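Local coordinates for glutamate racemase (Francisella tularensis subsp. tularensis, PDB 3OUT), which is a two-domain alpha/beta enzyme of the aspartate/glutamate racemase family and holds D-glutamic acid in a cleft between its domains, at residues I117-T122 with L184-Y189; I73-N78 with I95-V100; I10-S15 with I35-D40. All blocks are in the same frame, centred on the assembly; numbering follows the deposited sequence.

Contact 1: I117-T122 with L184-Y189; sequences IATPAT and LGCTHY. With DGL (D-glutamic acid), chain E.
The Tyr189 ring meets the backbone of Ile117 and Ala118 at its edge, with Ile117 C and Ala118 N near the ring plane, while CB of Cys186 sits over the centre of one face. Phe149 makes an edge-to-face contact with the same ring. The His188 ring has Thr187 OG1 at its edge, accepting from His188 ND1 over 2.9 Å, and its NE2 is bonded to Glu154. Across the contact Ile117 puts CG1 in the crowded position between the backbone N and carbonyl carbon (chi1 49°), and its CD1 reaches both Tyr189 CD2, at 3.7 Å, and Leu184 CD2. A long branched side chain suits this place, since one methyl fills the angle between a ring and a leucine.

Ile117 and Leu184 form a parallel beta bridge, and just beyond it Gly185 N gives a rather bent bond to Ile117 O (131°). Glycine suits that position because a CB there would press on Ile117 O. Ala118 is similarly small; its CB lies 3.2 Å from Gly185 O. That carbonyl accepts from a water at 2.8 Å, and the same water accepts from Thr119 N and Thr122 OG1 and donates to OE1 of the ligand, so four bonds fix it. Thr119 is the N-cap of helix 120-125: its OG1 accepts from Thr122 N at 3.1 Å and is hydrogen-bonded to Thr79 OG1. Thr187 N holds OE2 of D-glutamic acid at 2.9 Å, nearly straight (164°).

The contact thus lies at the C-terminal ends of neighbouring parallel strands 113-118 and 181-184, with Ile196 of helix 193-199 against Ile117 and Leu184, and Val150 of helix 149-154 against Cys186 and His188.

Contact 2: I73-N78 with I95-V100; sequences IIIACN and IPVIDV. With DGL (D-glutamic acid), chain E.
Ile98 O accepts one strong bond, from Ile75 N at 2.8 Å and nearly straight (164°), and is also approached by the CA of Ile74 in a CA-H...O contact at 3.3 Å. This is the pairing of a beta-alpha-beta unit, in which strand 72-75 runs parallel to strand 97-99 and helix 78-92 links them. Ile73 O is met in the same way by Ile98 N and the CA of Val97, while Ile73 N bonds to Pro96 O; proline, with no N-H to give, still accepts. Farther along, the chains spread, and the bond from Val100 N to Ile75 O stretches to 3.2 Å and bends to 137°.

Beta-branched residues, well suited to extended strands, make up most of the pair. Ile73, Ile75 and Val97 share one face, where CD1 of Ile75 touches CG1 of Val97 at 3.8 Å and Ile80 of helix 78-92 packs on Ile75. Ile74 and Ile98 occupy the other, covered by Ala211 and Met214 of helix 208-221. Strand 97-99 runs directly into helix 100-106, whereas strand 72-75 reaches helix 78-92 through Ala76 and Cys77; Asp99 and Cys77 are the N-caps, and Asp99 OD1 also bonds to Thr102.

Asn78 opens helix 78-92 and serves the pocket. Its backbone N and ND2 both donate to OE2 of D-glutamic acid, ND2 at 3.0 Å; giving that hydrogen sets which way the amide faces, and OD1 is hydrogen-bonded to the Tyr128 hydroxyl. Against that amide leans Val100, whose CG2, set between backbone N and carbonyl carbon, comes 3.6 Å from Asn78 CG.

Contact 3: I10-S15 with I35-D40; sequences IGVFDS and IIYFGD. With DGL (D-glutamic acid), chain E.
Strands 10-14 and 35-39 run parallel, their axes 4.7 Å apart and inclined by 16°, in step from Ile10 beside Ile35 to Phe13 beside Phe38. The backbone bonds alternate: Ile36 N to Ile10 O, Val12 N to Ile36 O, Phe38 N to Val12 O, then Asp14 N to Phe38 O, longer at 3.1 Å. On one face Val12 divides its two methyls, CG2 touching Ile35 CG2 at 3.6 Å and CG1 meeting the edge of the Tyr37 ring at CD1. Beyond it Tyr37 OH donates to Asp14 OD2 over 2.6 Å. The oxygen is met on its anti side, close to the carboxylate plane, and the planes of carboxylate and ring stand 68° apart. Tyr37 CG is anti to the backbone N (chi1 169°), which carries the hydroxyl along the sheet toward Asp14; a CB on Gly39 would crowd that hydroxyl.

The pair belongs to a beta-alpha-beta unit whose helix 20-29 covers this face, Leu26 packing on Ile10, Val12 and Ile35. On the other, Phe13 packs on Thr61, Ala62 and Leu65 of helix 51-67, and Phe38 on Thr61, its ring meeting that of Phe64. Gly19 N also bonds to Asp14 OD2 and Ile17 N to Tyr37 OH, so each oxygen has a second partner in the buried interior.

At the C-terminal end of the strands Asp40 N gives a weak, bent bond to Ser15 O; Asp40 OD2 forms a salt bridge to Arg43 and a hydrogen bond to Tyr46, OD1 one to Thr239. Ser15 OG accepts from the amino N of D-glutamic acid at 2.8 Å.

Contacts 2 and 3 share one sheet, their centres 10 Å apart, because strands 72-75 and 10-14 are neighbours: Ile74 N probably bonds to Gly11 O at 2.9 Å. Contact 1 belongs to the other sheet, its centre 16 Å from that of contact 2 and 18 Å from that of contact 3, yet Gly185 O packs on Asn78 CG at 3.1 Å. Contacts 1 and 3 do not touch, their nearest atoms being about 5 Å apart. D-glutamic acid joins all three: contact 3 meets its amino end, contacts 1 and 2 its OE2. Cys77 SG and Cys186 SG approach CG of D-glutamic acid from roughly opposite sides, at 3.7 and 3.8 Å.

Contact 1: I117-T122 with L184-Y189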
loop_
_atom_site.group_PDB
_atom_site.type_symbol
_atom_site.label_atom_id
_atom_site.label_comp_id
_atom_site.label_asym_id
_atom_site.label_seq_id
_atom_site.Cartn_x
_atom_site.Cartn_y
_atom_site.Cartn_z
ATOM N N ILE B 117 -23.408 14.161 -12.649
ATOM C CA ILE B 117 -22.651 14.566 -11.454
ATOM C C ILE B 117 -21.902 13.351 -10.965
ATOM O O ILE B 117 -22.424 12.227 -11.016
ATOM C CB ILE B 117 -23.511 15.162 -10.301
ATOM C CG1 ILE B 117 -24.731 14.283 -9.956
ATOM C CG2 ILE B 117 -23.951 16.598 -10.690
ATOM C CD1 ILE B 117 -25.518 14.670 -8.685
ATOM N N ALA B 118 -20.693 13.584 -10.447
ATOM C CA ALA B 118 -19.839 12.492 -10.004
ATOM C C ALA B 118 -18.662 13.046 -9.240
ATOM O O ALA B 118 -18.515 14.257 -9.109
ATOM C CB ALA B 118 -19.347 11.631 -11.253
ATOM N N THR B 119 -17.787 12.158 -8.804
ATOM C CA THR B 119 -16.565 12.606 -8.129
ATOM C C THR B 119 -15.676 13.426 -9.060
ATOM O O THR B 119 -15.758 13.327 -10.295
ATOM C CB THR B 119 -15.712 11.447 -7.617
ATOM O OG1 THR B 119 -15.253 10.679 -8.747
ATOM C CG2 THR B 119 -16.435 10.533 -6.617
ATOM N N PRO B 120 -14.800 14.237 -8.471
ATOM C CA PRO B 120 -13.831 14.955 -9.317
ATOM C C PRO B 120 -13.057 14.044 -10.262
ATOM O O PRO B 120 -12.914 14.377 -11.452
ATOM C CB PRO B 120 -12.938 15.665 -8.265
ATOM C CG PRO B 120 -13.835 15.888 -7.148
ATOM C CD PRO B 120 -14.657 14.625 -7.057
ATOM N N ALA B 121 -12.559 12.895 -9.780
ATOM C CA ALA B 121 -11.845 11.955 -10.659
ATOM C C ALA B 121 -12.709 11.489 -11.823
ATOM O O ALA B 121 -12.256 11.473 -12.958
ATOM C CB ALA B 121 -11.279 10.765 -9.891
ATOM N N THR B 122 -13.966 11.148 -11.549
ATOM C CA THR B 122 -14.825 10.659 -12.600
ATOM C C THR B 122 -15.058 11.735 -13.633
ATOM O O THR B 122 -15.028 11.458 -14.825
ATOM C CB THR B 122 -16.153 10.119 -12.009
ATOM O OG1 THR B 122 -15.858 8.996 -11.169
ATOM C CG2 THR B 122 -17.212 9.742 -13.097
ATOM N N LEU B 184 -26.883 10.216 -11.589
ATOM C CA LEU B 184 -26.268 10.145 -10.261
ATOM C C LEU B 184 -25.019 9.219 -10.364
ATOM O O LEU B 184 -25.046 7.981 -10.028
ATOM C CB LEU B 184 -27.287 9.607 -9.245
ATOM C CG LEU B 184 -28.566 10.429 -9.114
ATOM C CD1 LEU B 184 -29.436 9.845 -7.974
ATOM C CD2 LEU B 184 -28.239 11.932 -8.908
ATOM N N GLY B 185 -23.948 9.808 -10.896
ATOM C CA GLY B 185 -22.738 9.082 -11.301
ATOM C C GLY B 185 -21.719 8.831 -10.199
ATOM O O GLY B 185 -20.526 8.765 -10.459
ATOM N N CYS B 186 -22.231 8.626 -8.991
ATOM C CA CYS B 186 -21.453 8.201 -7.835
ATOM C C CYS B 186 -22.365 7.364 -6.970
ATOM O O CYS B 186 -23.537 7.706 -6.764
ATOM C CB CYS B 186 -20.963 9.410 -7.087
ATOM S SG CYS B 186 -20.098 9.126 -5.487
ATOM N N THR B 187 -21.844 6.273 -6.442
ATOM C CA THR B 187 -22.653 5.361 -5.617
ATOM C C THR B 187 -23.373 6.039 -4.443
ATOM O O THR B 187 -24.432 5.553 -3.989
ATOM C CB THR B 187 -21.768 4.252 -4.983
ATOM O OG1 THR B 187 -20.655 4.849 -4.304
ATOM C CG2 THR B 187 -21.233 3.345 -6.000
ATOM N N HIS B 188 -22.759 7.097 -3.912
ATOM C CA HIS B 188 -23.261 7.734 -2.702
ATOM C C HIS B 188 -24.492 8.609 -2.950
ATOM O O HIS B 188 -25.250 8.867 -2.023
ATOM C CB HIS B 188 -22.165 8.586 -2.083
ATOM C CG HIS B 188 -21.085 7.795 -1.436
ATOM N ND1 HIS B 188 -20.454 6.728 -2.044
ATOM C CD2 HIS B 188 -20.532 7.915 -0.208
ATOM C CE1 HIS B 188 -19.534 6.251 -1.218
ATOM N NE2 HIS B 188 -19.553 6.964 -0.102
ATOM N N TYR B 189 -24.654 9.093 -4.178
ATOM C CA TYR B 189 -25.585 10.212 -4.415
ATOM C C TYR B 189 -27.063 9.822 -4.308
ATOM O O TYR B 189 -27.856 10.681 -3.924
ATOM C CB TYR B 189 -25.307 10.932 -5.727
ATOM C CG TYR B 189 -23.904 11.510 -5.875
ATOM C CD1 TYR B 189 -22.973 11.545 -4.807
ATOM C CD2 TYR B 189 -23.508 12.069 -7.090
ATOM C CE1 TYR B 189 -21.692 12.059 -5.010
ATOM C CE2 TYR B 189 -22.276 12.595 -7.267
ATOM C CZ TYR B 189 -21.379 12.627 -6.218
ATOM O OH TYR B 189 -20.122 13.135 -6.464
HETATM N N DGL E . -16.330 5.367 -2.946
HETATM C CA DGL E . -16.188 6.710 -3.609
HETATM C C DGL E . -14.795 7.244 -3.428
HETATM O O DGL E . -13.880 6.453 -3.106
HETATM C CB DGL E . -16.451 6.691 -5.110
HETATM C CG DGL E . -17.786 6.062 -5.533
HETATM C CD DGL E . -18.163 6.285 -6.985
HETATM O OE1 DGL E . -17.495 7.072 -7.681
HETATM O OE2 DGL E . -19.187 5.680 -7.411
HETATM O OXT DGL E . -14.545 8.449 -3.672
HETATM O O HOH W 1 -18.055 9.205 -9.332
#

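Contact 2: I73-N78 with I95-V100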
loop_
_atom_site.group_PDB
_atom_site.type_symbol
_atom_site.label_atom_id
_atom_site.label_comp_id
_atom_site.label_asym_id
_atom_site.label_seq_id
_atom_site.Cartn_x
_atom_site.Cartn_y
_atom_site.Cartn_z
ATOM N N ILE B 73 -17.305 -10.288 -12.429
ATOM C CA ILE B 73 -17.041 -9.077 -11.651
ATOM C C ILE B 73 -18.026 -7.999 -12.047
ATOM O O ILE B 73 -18.245 -7.790 -13.205
ATOM C CB ILE B 73 -15.608 -8.606 -11.871
ATOM C CG1 ILE B 73 -14.641 -9.587 -11.209
ATOM C CG2 ILE B 73 -15.380 -7.175 -11.276
ATOM C CD1 ILE B 73 -13.201 -9.459 -11.662
ATOM N N ILE B 74 -18.584 -7.297 -11.059
ATOM C CA ILE B 74 -19.255 -6.052 -11.300
ATOM C C ILE B 74 -18.483 -4.939 -10.603
ATOM O O ILE B 74 -18.262 -4.995 -9.382
ATOM C CB ILE B 74 -20.736 -6.094 -10.853
ATOM C CG1 ILE B 74 -21.403 -4.709 -10.898
ATOM C CG2 ILE B 74 -20.897 -6.705 -9.472
ATOM C CD1 ILE B 74 -22.963 -4.877 -11.061
ATOM N N ILE B 75 -18.082 -3.942 -11.370
ATOM C CA ILE B 75 -17.429 -2.738 -10.776
ATOM C C ILE B 75 -18.530 -1.778 -10.341
ATOM O O ILE B 75 -19.233 -1.175 -11.165
ATOM C CB ILE B 75 -16.492 -2.066 -11.755
ATOM C CG1 ILE B 75 -15.489 -3.079 -12.330
ATOM C CG2 ILE B 75 -15.825 -0.847 -11.066
ATOM C CD1 ILE B 75 -14.450 -2.438 -13.318
ATOM N N ALA B 76 -18.729 -1.720 -9.035
ATOM C CA ALA B 76 -19.803 -0.924 -8.390
ATOM C C ALA B 76 -19.511 0.571 -8.348
ATOM O O ALA B 76 -20.449 1.417 -8.250
ATOM C CB ALA B 76 -20.056 -1.450 -6.979
ATOM N N CYS B 77 -18.215 0.892 -8.411
ATOM C CA CYS B 77 -17.687 2.236 -8.222
ATOM C C CYS B 77 -17.566 2.937 -9.571
ATOM O O CYS B 77 -16.930 2.420 -10.507
ATOM C CB CYS B 77 -16.302 2.142 -7.583
ATOM S SG CYS B 77 -15.520 3.761 -7.372
ATOM N N ASN B 78 -18.166 4.119 -9.682
ATOM C CA ASN B 78 -18.074 4.896 -10.892
ATOM C C ASN B 78 -16.661 5.407 -11.173
ATOM O O ASN B 78 -16.256 5.547 -12.327
ATOM C CB ASN B 78 -19.015 6.104 -10.853
ATOM C CG ASN B 78 -20.482 5.731 -10.936
ATOM O OD1 ASN B 78 -21.103 5.759 -12.034
ATOM N ND2 ASN B 78 -21.069 5.420 -9.780
ATOM N N ILE B 95 -12.898 -13.805 -17.544
ATOM C CA ILE B 95 -13.971 -13.493 -16.583
ATOM C C ILE B 95 -14.667 -12.199 -16.989
ATOM O O ILE B 95 -14.013 -11.191 -17.167
ATOM C CB ILE B 95 -13.381 -13.375 -15.139
ATOM C CG1 ILE B 95 -12.770 -14.725 -14.714
ATOM C CG2 ILE B 95 -14.463 -12.875 -14.114
ATOM C CD1 ILE B 95 -13.734 -15.886 -14.717
ATOM N N PRO B 96 -15.987 -12.215 -17.147
ATOM C CA PRO B 96 -16.657 -11.009 -17.583
ATOM C C PRO B 96 -16.721 -9.936 -16.507
ATOM O O PRO B 96 -16.891 -10.251 -15.339
ATOM C CB PRO B 96 -18.067 -11.477 -17.917
ATOM C CG PRO B 96 -18.289 -12.671 -17.141
ATOM C CD PRO B 96 -16.917 -13.344 -17.031
ATOM N N VAL B 97 -16.632 -8.687 -16.957
ATOM C CA VAL B 97 -16.684 -7.512 -16.108
ATOM C C VAL B 97 -17.812 -6.608 -16.578
ATOM O O VAL B 97 -17.827 -6.159 -17.747
ATOM C CB VAL B 97 -15.341 -6.736 -16.159
ATOM C CG1 VAL B 97 -15.413 -5.496 -15.297
ATOM C CG2 VAL B 97 -14.181 -7.642 -15.755
ATOM N N ILE B 98 -18.746 -6.333 -15.673
ATOM C CA ILE B 98 -19.843 -5.416 -15.884
ATOM C C ILE B 98 -19.491 -4.160 -15.100
ATOM O O ILE B 98 -18.922 -4.264 -14.029
ATOM C CB ILE B 98 -21.153 -6.005 -15.301
ATOM C CG1 ILE B 98 -21.596 -7.301 -16.018
ATOM C CG2 ILE B 98 -22.262 -4.973 -15.270
ATOM C CD1 ILE B 98 -21.887 -7.106 -17.446
ATOM N N ASP B 99 -19.825 -2.982 -15.593
ATOM C CA ASP B 99 -19.475 -1.723 -14.864
ATOM C C ASP B 99 -20.645 -0.758 -14.818
ATOM O O ASP B 99 -21.507 -0.760 -15.706
ATOM C CB ASP B 99 -18.251 -1.035 -15.445
ATOM C CG ASP B 99 -18.526 -0.376 -16.747
ATOM O OD1 ASP B 99 -18.560 -1.084 -17.788
ATOM O OD2 ASP B 99 -18.782 0.839 -16.734
ATOM N N VAL B 100 -20.686 0.069 -13.780
ATOM C CA VAL B 100 -21.830 0.961 -13.557
ATOM C C VAL B 100 -21.937 2.096 -14.566
ATOM O O VAL B 100 -23.038 2.589 -14.784
ATOM C CB VAL B 100 -21.874 1.564 -12.129
ATOM C CG1 VAL B 100 -22.329 0.524 -11.127
ATOM C CG2 VAL B 100 -20.484 2.213 -11.663
HETATM N N DGL E . -16.330 5.367 -2.946
HETATM C CA DGL E . -16.188 6.710 -3.609
HETATM C C DGL E . -14.795 7.244 -3.428
HETATM O O DGL E . -13.880 6.453 -3.106
HETATM C CB DGL E . -16.451 6.691 -5.110
HETATM C CG DGL E . -17.786 6.062 -5.533
HETATM C CD DGL E . -18.163 6.285 -6.985
HETATM O OE1 DGL E . -17.495 7.072 -7.681
HETATM O OE2 DGL E . -19.187 5.680 -7.411
HETATM O OXT DGL E . -14.545 8.449 -3.672
#

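Contact 3: I10-S15 with I35-D40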
loop_
_atom_site.group_PDB
_atom_site.type_symbol
_atom_site.label_atom_id
_atom_site.label_comp_id
_atom_site.label_asym_id
_atom_site.label_seq_id
_atom_site.Cartn_x
_atom_site.Cartn_y
_atom_site.Cartn_z
ATOM N N ILE B 10 -19.878 -14.310 -7.228
ATOM C CA ILE B 10 -19.838 -13.041 -7.963
ATOM C C ILE B 10 -18.950 -12.088 -7.145
ATOM O O ILE B 10 -19.070 -12.034 -5.932
ATOM C CB ILE B 10 -21.251 -12.435 -8.034
ATOM C CG1 ILE B 10 -22.169 -13.326 -8.859
ATOM C CG2 ILE B 10 -21.224 -11.015 -8.619
ATOM C CD1 ILE B 10 -23.675 -13.045 -8.634
ATOM N N GLY B 11 -18.059 -11.376 -7.818
ATOM C CA GLY B 11 -17.228 -10.362 -7.185
ATOM C C GLY B 11 -17.841 -8.992 -7.365
ATOM O O GLY B 11 -18.064 -8.560 -8.502
ATOM N N VAL B 12 -18.072 -8.296 -6.261
ATOM C CA VAL B 12 -18.489 -6.941 -6.296
ATOM C C VAL B 12 -17.290 -6.065 -5.895
ATOM O O VAL B 12 -16.805 -6.129 -4.757
ATOM C CB VAL B 12 -19.705 -6.639 -5.351
ATOM C CG1 VAL B 12 -19.994 -5.131 -5.351
ATOM C CG2 VAL B 12 -20.919 -7.491 -5.709
ATOM N N PHE B 13 -16.826 -5.288 -6.878
ATOM C CA PHE B 13 -15.565 -4.532 -6.858
ATOM C C PHE B 13 -15.837 -3.057 -6.562
ATOM O O PHE B 13 -16.413 -2.353 -7.394
ATOM C CB PHE B 13 -14.938 -4.775 -8.233
ATOM C CG PHE B 13 -13.481 -4.304 -8.418
ATOM C CD1 PHE B 13 -12.952 -3.197 -7.775
ATOM C CD2 PHE B 13 -12.666 -4.975 -9.311
ATOM C CE1 PHE B 13 -11.650 -2.813 -8.032
ATOM C CE2 PHE B 13 -11.386 -4.574 -9.587
ATOM C CZ PHE B 13 -10.855 -3.531 -8.921
ATOM N N ASP B 14 -15.449 -2.602 -5.363
ATOM C CA ASP B 14 -15.733 -1.236 -4.936
ATOM C C ASP B 14 -14.424 -0.553 -4.576
ATOM O O ASP B 14 -13.402 -1.202 -4.268
ATOM C CB ASP B 14 -16.653 -1.280 -3.700
ATOM C CG ASP B 14 -17.359 0.027 -3.392
ATOM O OD1 ASP B 14 -17.324 0.995 -4.214
ATOM O OD2 ASP B 14 -17.973 0.075 -2.269
ATOM N N SER B 15 -14.489 0.765 -4.559
ATOM C CA SER B 15 -13.486 1.568 -3.853
ATOM C C SER B 15 -13.782 1.427 -2.346
ATOM O O SER B 15 -12.938 0.960 -1.569
ATOM C CB SER B 15 -13.538 3.024 -4.347
ATOM O OG SER B 15 -14.898 3.451 -4.423
ATOM N N ILE B 35 -21.638 -14.152 -2.997
ATOM C CA ILE B 35 -21.083 -12.840 -3.351
ATOM C C ILE B 35 -19.872 -12.563 -2.465
ATOM O O ILE B 35 -19.918 -12.746 -1.237
ATOM C CB ILE B 35 -22.127 -11.680 -3.162
ATOM C CG1 ILE B 35 -23.454 -11.987 -3.901
ATOM C CG2 ILE B 35 -21.508 -10.329 -3.598
ATOM C CD1 ILE B 35 -24.519 -10.914 -3.734
ATOM N N ILE B 36 -18.806 -12.068 -3.096
ATOM C CA ILE B 36 -17.653 -11.530 -2.408
ATOM C C ILE B 36 -17.653 -10.028 -2.709
ATOM O O ILE B 36 -17.542 -9.640 -3.864
ATOM C CB ILE B 36 -16.327 -12.121 -2.926
ATOM C CG1 ILE B 36 -16.225 -13.605 -2.594
ATOM C CG2 ILE B 36 -15.139 -11.315 -2.360
ATOM C CD1 ILE B 36 -14.940 -14.306 -3.188
ATOM N N TYR B 37 -17.830 -9.214 -1.679
ATOM C CA TYR B 37 -17.678 -7.781 -1.774
ATOM C C TYR B 37 -16.223 -7.415 -1.375
ATOM O O TYR B 37 -15.716 -7.907 -0.341
ATOM C CB TYR B 37 -18.640 -7.084 -0.818
ATOM C CG TYR B 37 -18.356 -5.597 -0.664
ATOM C CD1 TYR B 37 -18.888 -4.670 -1.550
ATOM C CD2 TYR B 37 -17.576 -5.114 0.387
ATOM C CE1 TYR B 37 -18.600 -3.317 -1.455
ATOM C CE2 TYR B 37 -17.281 -3.753 0.489
ATOM C CZ TYR B 37 -17.795 -2.861 -0.397
ATOM O OH TYR B 37 -17.505 -1.498 -0.297
ATOM N N PHE B 38 -15.593 -6.562 -2.172
ATOM C CA PHE B 38 -14.281 -6.002 -1.816
ATOM C C PHE B 38 -14.359 -4.517 -1.671
ATOM O O PHE B 38 -14.753 -3.819 -2.618
ATOM C CB PHE B 38 -13.191 -6.335 -2.836
ATOM C CG PHE B 38 -11.787 -6.134 -2.294
ATOM C CD1 PHE B 38 -11.073 -7.216 -1.821
ATOM C CD2 PHE B 38 -11.248 -4.868 -2.170
ATOM C CE1 PHE B 38 -9.825 -7.039 -1.238
ATOM C CE2 PHE B 38 -9.994 -4.683 -1.610
ATOM C CZ PHE B 38 -9.291 -5.794 -1.141
ATOM N N GLY B 39 -13.939 -4.007 -0.530
ATOM C CA GLY B 39 -13.822 -2.565 -0.367
ATOM C C GLY B 39 -12.446 -2.214 0.161
ATOM O O GLY B 39 -12.015 -2.740 1.205
ATOM N N ASP B 40 -11.760 -1.318 -0.541
ATOM C CA ASP B 40 -10.431 -0.824 -0.152
ATOM C C ASP B 40 -10.576 0.324 0.843
ATOM O O ASP B 40 -10.119 1.453 0.611
ATOM C CB ASP B 40 -9.656 -0.387 -1.397
ATOM C CG ASP B 40 -8.214 -0.076 -1.139
ATOM O OD1 ASP B 40 -7.665 -0.424 -0.061
ATOM O OD2 ASP B 40 -7.607 0.548 -2.060
HETATM N N DGL E . -16.330 5.367 -2.946
HETATM C CA DGL E . -16.188 6.710 -3.609
HETATM C C DGL E . -14.795 7.244 -3.428
HETATM O O DGL E . -13.880 6.453 -3.106
HETATM C CB DGL E . -16.451 6.691 -5.110
HETATM C CG DGL E . -17.786 6.062 -5.533
HETATM C CD DGL E . -18.163 6.285 -6.985
HETATM O OE1 DGL E . -17.495 7.072 -7.681
HETATM O OE2 DGL E . -19.187 5.680 -7.411
HETATM O OXT DGL E . -14.545 8.449 -3.672
#